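Local coordinates for homocitrate synthase (Sulfolobus acidocaldarius, PDB 6KTQ), which catalyses the aldol-type condensation of acetyl-CoA with 2-oxoglutarate to homocitrate, the first step of lysine biosynthesis through alpha-aminoadipate, at residues 350-361 / 370-381. Residues are numbered along the deposited sequence; the frame is centred on the assembly and turned at random.
Sequences KYTGKHAVKDRF and DSEIDQVLAKIK
Val357 packs as a knob into the hole formed by Ile373, Val376, Leu377 and Ile380 on helix 370-381. Its CG1 branch lies against Ile373 and Val376, while CG2 meets Ile380 CD1 tip to tip at 4.0 Å. Ile373 returns the interlock, entering the hole lined by Lys354, Val357, Lys358 and Phe361; its CD1 approaches Phe361 CD2 at 3.9 Å. The edge of the Phe361 ring, near its plane, receives Val376 CG1. Farther along, Leu377 CD2 rests on Thr352 CG2, 3.5 Å away, where the chain leads into Gly353, the N-cap of the helix that starts at Lys354.

The two consecutive helices, joined by a short connection, cross steeply, at 110°, with their axes 9.9 Å apart, in the helical post-HMGL region, remote from the zinc and substrate sites of the catalytic barrel.

Polar contacts flank this apolar packing. Lys358 crosses Ile373, its CG 3.9 Å from both Ile373 CG1 and Ile373 CG2. Its chain, extended through chi3 and turned off the staggered position at chi4 (-143°), brings Lys358 NZ to 2.6 Å from Asp370 OD1, on the anti lone pair, in a salt bridge. An alanine here would probably leave the Asp370 carboxylate without this mate and uncover one flank of Ile373. At the other end of helix 370-381, Lys381 NZ donates to Lys350 O at 2.8 Å, the donor standing 28° out of the carbonyl plane, and weakly to Thr352 O, tying the turn that precedes helix 354-364 to Lys381.

Leu368, in the connection between the helices, touches both Phe361 and Ile373, and helix 319-327 lies against Ala356 through Val322. Lys350 NZ is hydrogen-bonded to Pro384 O, beyond helix 370-381.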
ATOM      1  N   LYS A 350      21.123 -28.378 -33.729  1.00 23.47           N
ATOM      2  CA  LYS A 350      20.753 -29.737 -33.333  1.00 24.33           C
ATOM      3  C   LYS A 350      19.582 -29.806 -32.338  1.00 25.21           C
ATOM      4  O   LYS A 350      19.063 -30.902 -32.058  1.00 23.72           O
ATOM      5  CB  LYS A 350      21.962 -30.489 -32.772  1.00 24.63           C
ATOM      6  CG  LYS A 350      22.430 -29.961 -31.426  1.00 25.46           C
ATOM      7  CD  LYS A 350      23.811 -30.457 -31.058  1.00 25.60           C
ATOM      8  CE  LYS A 350      24.201 -29.921 -29.684  1.00 25.64           C
ATOM      9  NZ  LYS A 350      25.551 -30.347 -29.247  1.00 26.53           N
ATOM     10  N   TYR A 351      19.159 -28.654 -31.807  1.00 25.19           N
ATOM     11  CA  TYR A 351      18.042 -28.608 -30.851  1.00 24.94           C
ATOM     12  C   TYR A 351      16.701 -28.468 -31.542  1.00 25.94           C
ATOM     13  O   TYR A 351      15.675 -28.436 -30.888  1.00 25.31           O
ATOM     14  CB  TYR A 351      18.241 -27.452 -29.838  1.00 26.30           C
ATOM     15  CG  TYR A 351      19.032 -27.904 -28.656  1.00 24.38           C
ATOM     16  CD1 TYR A 351      20.410 -27.932 -28.690  1.00 25.88           C
ATOM     17  CD2 TYR A 351      18.397 -28.375 -27.524  1.00 27.56           C
ATOM     18  CE1 TYR A 351      21.157 -28.424 -27.615  1.00 25.58           C
ATOM     19  CE2 TYR A 351      19.119 -28.842 -26.430  1.00 25.81           C
ATOM     20  CZ  TYR A 351      20.499 -28.880 -26.484  1.00 26.75           C
ATOM     21  OH  TYR A 351      21.233 -29.357 -25.409  1.00 24.88           O
ATOM     22  N   THR A 352      16.678 -28.435 -32.870  1.00 24.90           N
ATOM     23  CA  THR A 352      15.437 -28.132 -33.573  1.00 24.41           C
ATOM     24  C   THR A 352      14.548 -29.366 -33.648  1.00 26.09           C
ATOM     25  O   THR A 352      14.890 -30.465 -33.156  1.00 26.64           O
ATOM     26  CB  THR A 352      15.701 -27.579 -34.982  1.00 24.39           C
ATOM     27  OG1 THR A 352      14.532 -26.951 -35.492  1.00 24.84           O
ATOM     28  CG2 THR A 352      16.125 -28.691 -35.916  1.00 24.60           C
ATOM     29  N   GLY A 353      13.382 -29.164 -34.227  1.00 26.28           N
ATOM     30  CA  GLY A 353      12.444 -30.240 -34.477  1.00 28.14           C
ATOM     31  C   GLY A 353      11.770 -30.093 -35.810  1.00 28.38           C
ATOM     32  O   GLY A 353      12.006 -29.147 -36.547  1.00 25.82           O
ATOM     33  N   LYS A 354      10.897 -31.043 -36.095  1.00 29.17           N
ATOM     34  CA  LYS A 354      10.244 -31.119 -37.408  1.00 30.17           C
ATOM     35  C   LYS A 354       9.380 -29.889 -37.729  1.00 28.08           C
ATOM     36  O   LYS A 354       9.454 -29.358 -38.852  1.00 26.15           O
ATOM     37  CB  LYS A 354       9.487 -32.463 -37.509  1.00 36.93           C
ATOM     38  CG  LYS A 354       8.024 -32.430 -37.888  1.00 43.90           C
ATOM     39  CD  LYS A 354       7.303 -33.748 -37.584  1.00 47.99           C
ATOM     40  CE  LYS A 354       6.228 -33.571 -36.495  1.00 51.50           C
ATOM     41  NZ  LYS A 354       6.707 -33.032 -35.171  1.00 46.07           N
ATOM     42  N   HIS A 355       8.615 -29.384 -36.760  1.00 23.87           N
ATOM     43  CA  HIS A 355       7.785 -28.189 -37.021  1.00 27.53           C
ATOM     44  C   HIS A 355       8.605 -26.961 -37.405  1.00 26.37           C
ATOM     45  O   HIS A 355       8.217 -26.196 -38.307  1.00 27.74           O
ATOM     46  CB  HIS A 355       6.826 -27.890 -35.850  1.00 28.81           C
ATOM     47  CG  HIS A 355       5.833 -28.988 -35.595  1.00 33.11           C
ATOM     48  ND1 HIS A 355       4.817 -29.300 -36.479  1.00 36.13           N
ATOM     49  CD2 HIS A 355       5.710 -29.858 -34.567  1.00 34.45           C
ATOM     50  CE1 HIS A 355       4.119 -30.317 -36.010  1.00 34.63           C
ATOM     51  NE2 HIS A 355       4.632 -30.664 -34.842  1.00 36.29           N
ATOM     52  N   ALA A 356       9.731 -26.760 -36.729  1.00 25.73           N
ATOM     53  CA  ALA A 356      10.584 -25.623 -37.012  1.00 26.09           C
ATOM     54  C   ALA A 356      11.207 -25.765 -38.388  1.00 26.84           C
ATOM     55  O   ALA A 356      11.245 -24.808 -39.160  1.00 24.97           O
ATOM     56  CB  ALA A 356      11.681 -25.516 -35.976  1.00 26.08           C
ATOM     57  N   VAL A 357      11.712 -26.962 -38.682  1.00 26.72           N
ATOM     58  CA  VAL A 357      12.361 -27.194 -39.984  1.00 26.53           C
ATOM     59  C   VAL A 357      11.323 -27.037 -41.114  1.00 26.03           C
ATOM     60  O   VAL A 357      11.586 -26.329 -42.107  1.00 25.35           O
ATOM     61  CB  VAL A 357      13.091 -28.551 -39.998  1.00 26.43           C
ATOM     62  CG1 VAL A 357      13.518 -28.917 -41.397  1.00 27.15           C
ATOM     63  CG2 VAL A 357      14.306 -28.507 -39.080  1.00 26.32           C
ATOM     64  N   LYS A 358      10.129 -27.621 -40.941  1.00 26.45           N
ATOM     65  CA  LYS A 358       9.052 -27.467 -41.921  1.00 28.71           C
ATOM     66  C   LYS A 358       8.716 -26.018 -42.142  1.00 27.80           C
ATOM     67  O   LYS A 358       8.555 -25.587 -43.291  1.00 26.98           O
ATOM     68  CB  LYS A 358       7.761 -28.193 -41.513  1.00 32.52           C
ATOM     69  CG  LYS A 358       7.782 -29.687 -41.716  1.00 37.59           C
ATOM     70  CD  LYS A 358       6.417 -30.343 -41.457  1.00 41.50           C
ATOM     71  CE  LYS A 358       6.576 -31.852 -41.250  1.00 46.49           C
ATOM     72  NZ  LYS A 358       5.466 -32.672 -41.829  1.00 52.15           N
ATOM     73  N   ASP A 359       8.604 -25.256 -41.051  1.00 26.12           N
ATOM     74  CA  ASP A 359       8.228 -23.851 -41.166  1.00 27.08           C
ATOM     75  C   ASP A 359       9.246 -23.040 -41.972  1.00 26.68           C
ATOM     76  O   ASP A 359       8.858 -22.220 -42.788  1.00 26.25           O
ATOM     77  CB  ASP A 359       8.038 -23.202 -39.796  1.00 27.54           C
ATOM     78  CG  ASP A 359       7.594 -21.772 -39.914  1.00 29.39           C
ATOM     79  OD1 ASP A 359       6.452 -21.556 -40.320  1.00 31.17           O
ATOM     80  OD2 ASP A 359       8.400 -20.878 -39.677  1.00 32.41           O
ATOM     81  N   ARG A 360      10.535 -23.258 -41.731  1.00 25.88           N
ATOM     82  CA  ARG A 360      11.574 -22.546 -42.465  1.00 28.01           C
ATOM     83  C   ARG A 360      11.602 -22.932 -43.968  1.00 27.23           C
ATOM     84  O   ARG A 360      11.717 -22.073 -44.849  1.00 25.69           O
ATOM     85  CB  ARG A 360      12.948 -22.787 -41.840  1.00 27.39           C
ATOM     86  CG  ARG A 360      14.006 -21.817 -42.314  1.00 29.49           C
ATOM     87  CD  ARG A 360      13.796 -20.425 -41.727  1.00 32.90           C
ATOM     88  NE  ARG A 360      14.531 -19.384 -42.449  1.00 35.28           N
ATOM     89  CZ  ARG A 360      14.250 -18.079 -42.405  1.00 41.67           C
ATOM     90  NH1 ARG A 360      13.236 -17.614 -41.668  1.00 40.37           N
ATOM     91  NH2 ARG A 360      14.971 -17.227 -43.122  1.00 40.72           N
ATOM     92  N   PHE A 361      11.483 -24.219 -44.265  1.00 26.98           N
ATOM     93  CA  PHE A 361      11.340 -24.620 -45.682  1.00 25.53           C
ATOM     94  C   PHE A 361      10.117 -23.989 -46.349  1.00 26.89           C
ATOM     95  O   PHE A 361      10.183 -23.521 -47.504  1.00 26.75           O
ATOM     96  CB  PHE A 361      11.359 -26.146 -45.819  1.00 24.87           C
ATOM     97  CG  PHE A 361      12.742 -26.715 -45.776  1.00 24.48           C
ATOM     98  CD1 PHE A 361      13.665 -26.373 -46.753  1.00 25.54           C
ATOM     99  CD2 PHE A 361      13.135 -27.556 -44.774  1.00 24.62           C
ATOM    100  CE1 PHE A 361      14.937 -26.878 -46.728  1.00 24.23           C
ATOM    101  CE2 PHE A 361      14.403 -28.064 -44.745  1.00 25.02           C
ATOM    102  CZ  PHE A 361      15.316 -27.720 -45.731  1.00 24.71           C
ATOM    103  N   ASP A 370       7.093 -35.274 -45.770  1.00 35.46           N
ATOM    104  CA  ASP A 370       7.250 -35.543 -44.365  1.00 37.83           C
ATOM    105  C   ASP A 370       8.495 -36.396 -44.101  1.00 33.55           C
ATOM    106  O   ASP A 370       9.267 -36.094 -43.196  1.00 31.67           O
ATOM    107  CB  ASP A 370       5.980 -36.208 -43.822  1.00 43.86           C
ATOM    108  CG  ASP A 370       5.995 -36.320 -42.327  1.00 51.42           C
ATOM    109  OD1 ASP A 370       5.815 -35.280 -41.645  1.00 55.31           O
ATOM    110  OD2 ASP A 370       6.213 -37.449 -41.829  1.00 56.84           O
ATOM    111  N   SER A 371       8.735 -37.411 -44.928  1.00 30.48           N
ATOM    112  CA  SER A 371       9.918 -38.251 -44.763  1.00 30.92           C
ATOM    113  C   SER A 371      11.236 -37.544 -45.124  1.00 30.59           C
ATOM    114  O   SER A 371      12.280 -37.808 -44.524  1.00 29.19           O
ATOM    115  CB  SER A 371       9.778 -39.543 -45.579  1.00 32.17           C
ATOM    116  OG  SER A 371      10.940 -40.312 -45.437  1.00 31.61           O
ATOM    117  N   GLU A 372      11.191 -36.674 -46.132  1.00 29.50           N
ATOM    118  CA  GLU A 372      12.336 -35.838 -46.469  1.00 29.64           C
ATOM    119  C   GLU A 372      12.668 -34.909 -45.277  1.00 27.26           C
ATOM    120  O   GLU A 372      13.829 -34.704 -44.964  1.00 27.08           O
ATOM    121  CB  GLU A 372      12.046 -35.022 -47.738  1.00 30.26           C
ATOM    122  CG  GLU A 372      12.053 -35.908 -48.992  1.00 31.42           C
ATOM    123  CD  GLU A 372      11.750 -35.169 -50.271  1.00 32.34           C
ATOM    124  OE1 GLU A 372      10.931 -34.226 -50.252  1.00 30.30           O
ATOM    125  OE2 GLU A 372      12.322 -35.573 -51.309  1.00 36.33           O
ATOM    126  N   ILE A 373      11.637 -34.378 -44.621  1.00 28.23           N
ATOM    127  CA  ILE A 373      11.860 -33.534 -43.449  1.00 28.41           C
ATOM    128  C   ILE A 373      12.564 -34.376 -42.386  1.00 28.79           C
ATOM    129  O   ILE A 373      13.513 -33.879 -41.769  1.00 27.31           O
ATOM    130  CB  ILE A 373      10.576 -32.873 -42.943  1.00 29.12           C
ATOM    131  CG1 ILE A 373      10.046 -31.866 -43.974  1.00 30.03           C
ATOM    132  CG2 ILE A 373      10.770 -32.214 -41.571  1.00 30.24           C
ATOM    133  CD1 ILE A 373      10.816 -30.559 -44.101  1.00 30.16           C
ATOM    134  N   ASP A 374      12.114 -35.625 -42.168  1.00 28.85           N
ATOM    135  CA  ASP A 374      12.750 -36.535 -41.201  1.00 30.45           C
ATOM    136  C   ASP A 374      14.222 -36.672 -41.505  1.00 28.44           C
ATOM    137  O   ASP A 374      15.051 -36.664 -40.584  1.00 29.03           O
ATOM    138  CB  ASP A 374      12.185 -37.970 -41.224  1.00 33.37           C
ATOM    139  CG  ASP A 374      10.768 -38.064 -40.726  1.00 38.89           C
ATOM    140  OD1 ASP A 374      10.355 -37.196 -39.932  1.00 39.69           O
ATOM    141  OD2 ASP A 374      10.063 -39.021 -41.153  1.00 38.57           O
ATOM    142  N   GLN A 375      14.552 -36.821 -42.787  1.00 26.08           N
ATOM    143  CA  GLN A 375      15.929 -37.058 -43.168  1.00 25.37           C
ATOM    144  C   GLN A 375      16.769 -35.812 -42.957  1.00 24.18           C
ATOM    145  O   GLN A 375      17.877 -35.903 -42.481  1.00 22.98           O
ATOM    146  CB  GLN A 375      16.043 -37.549 -44.632  1.00 28.70           C
ATOM    147  CG  GLN A 375      15.436 -38.944 -44.893  1.00 33.22           C
ATOM    148  CD  GLN A 375      15.236 -39.204 -46.389  1.00 35.75           C
ATOM    149  OE1 GLN A 375      16.192 -39.185 -47.147  1.00 38.51           O
ATOM    150  NE2 GLN A 375      13.987 -39.378 -46.817  1.00 39.75           N
ATOM    151  N   VAL A 376      16.255 -34.650 -43.321  1.00 24.57           N
ATOM    152  CA  VAL A 376      16.985 -33.400 -43.047  1.00 25.11           C
ATOM    153  C   VAL A 376      17.208 -33.202 -41.547  1.00 24.47           C
ATOM    154  O   VAL A 376      18.282 -32.855 -41.104  1.00 24.01           O
ATOM    155  CB  VAL A 376      16.242 -32.200 -43.669  1.00 26.72           C
ATOM    156  CG1 VAL A 376      16.824 -30.860 -43.199  1.00 29.07           C
ATOM    157  CG2 VAL A 376      16.303 -32.296 -45.179  1.00 27.79           C
ATOM    158  N   LEU A 377      16.183 -33.462 -40.750  1.00 27.58           N
ATOM    159  CA  LEU A 377      16.305 -33.324 -39.294  1.00 26.42           C
ATOM    160  C   LEU A 377      17.409 -34.244 -38.751  1.00 26.14           C
ATOM    161  O   LEU A 377      18.277 -33.842 -37.931  1.00 26.57           O
ATOM    162  CB  LEU A 377      14.972 -33.674 -38.665  1.00 29.07           C
ATOM    163  CG  LEU A 377      14.383 -32.900 -37.495  1.00 33.68           C
ATOM    164  CD1 LEU A 377      13.650 -33.839 -36.545  1.00 34.15           C
ATOM    165  CD2 LEU A 377      15.375 -32.027 -36.748  1.00 32.10           C
ATOM    166  N   ALA A 378      17.433 -35.474 -39.237  1.00 25.45           N
ATOM    167  CA  ALA A 378      18.477 -36.419 -38.833  1.00 25.13           C
ATOM    168  C   ALA A 378      19.859 -35.936 -39.203  1.00 26.14           C
ATOM    169  O   ALA A 378      20.812 -36.037 -38.401  1.00 26.53           O
ATOM    170  CB  ALA A 378      18.221 -37.813 -39.425  1.00 27.28           C
ATOM    171  N   LYS A 379      20.002 -35.378 -40.401  1.00 26.57           N
ATOM    172  CA  LYS A 379      21.290 -34.840 -40.802  1.00 27.04           C
ATOM    173  C   LYS A 379      21.707 -33.655 -39.899  1.00 26.30           C
ATOM    174  O   LYS A 379      22.842 -33.591 -39.464  1.00 24.60           O
ATOM    175  CB  LYS A 379      21.261 -34.421 -42.266  1.00 28.72           C
ATOM    176  CG  LYS A 379      21.219 -35.606 -43.220  1.00 34.32           C
ATOM    177  CD  LYS A 379      20.794 -35.185 -44.619  1.00 38.20           C
ATOM    178  CE  LYS A 379      20.668 -36.385 -45.542  1.00 40.84           C
ATOM    179  NZ  LYS A 379      22.013 -36.802 -46.020  1.00 43.34           N
ATOM    180  N   ILE A 380      20.766 -32.754 -39.602  1.00 26.92           N
ATOM    181  CA  ILE A 380      21.026 -31.640 -38.685  1.00 25.70           C
ATOM    182  C   ILE A 380      21.529 -32.170 -37.338  1.00 26.74           C
ATOM    183  O   ILE A 380      22.532 -31.680 -36.811  1.00 30.55           O
ATOM    184  CB  ILE A 380      19.779 -30.753 -38.515  1.00 25.91           C
ATOM    185  CG1 ILE A 380      19.529 -29.925 -39.784  1.00 25.49           C
ATOM    186  CG2 ILE A 380      19.938 -29.793 -37.335  1.00 27.16           C
ATOM    187  CD1 ILE A 380      18.148 -29.327 -39.843  1.00 25.37           C
ATOM    188  N   LYS A 381      20.871 -33.204 -36.818  1.00 25.76           N
ATOM    189  CA  LYS A 381      21.171 -33.727 -35.492  1.00 25.54           C
ATOM    190  C   LYS A 381      22.417 -34.623 -35.481  1.00 29.14           C
ATOM    191  O   LYS A 381      22.923 -34.957 -34.395  1.00 30.50           O
ATOM    192  CB  LYS A 381      19.943 -34.452 -34.900  1.00 26.24           C
ATOM    193  CG  LYS A 381      18.813 -33.507 -34.431  1.00 25.47           C
ATOM    194  CD  LYS A 381      17.578 -34.236 -33.928  1.00 27.25           C
ATOM    195  CE  LYS A 381      16.475 -33.265 -33.480  1.00 27.07           C
ATOM    196  NZ  LYS A 381      16.864 -32.625 -32.177  1.00 26.75           N
TER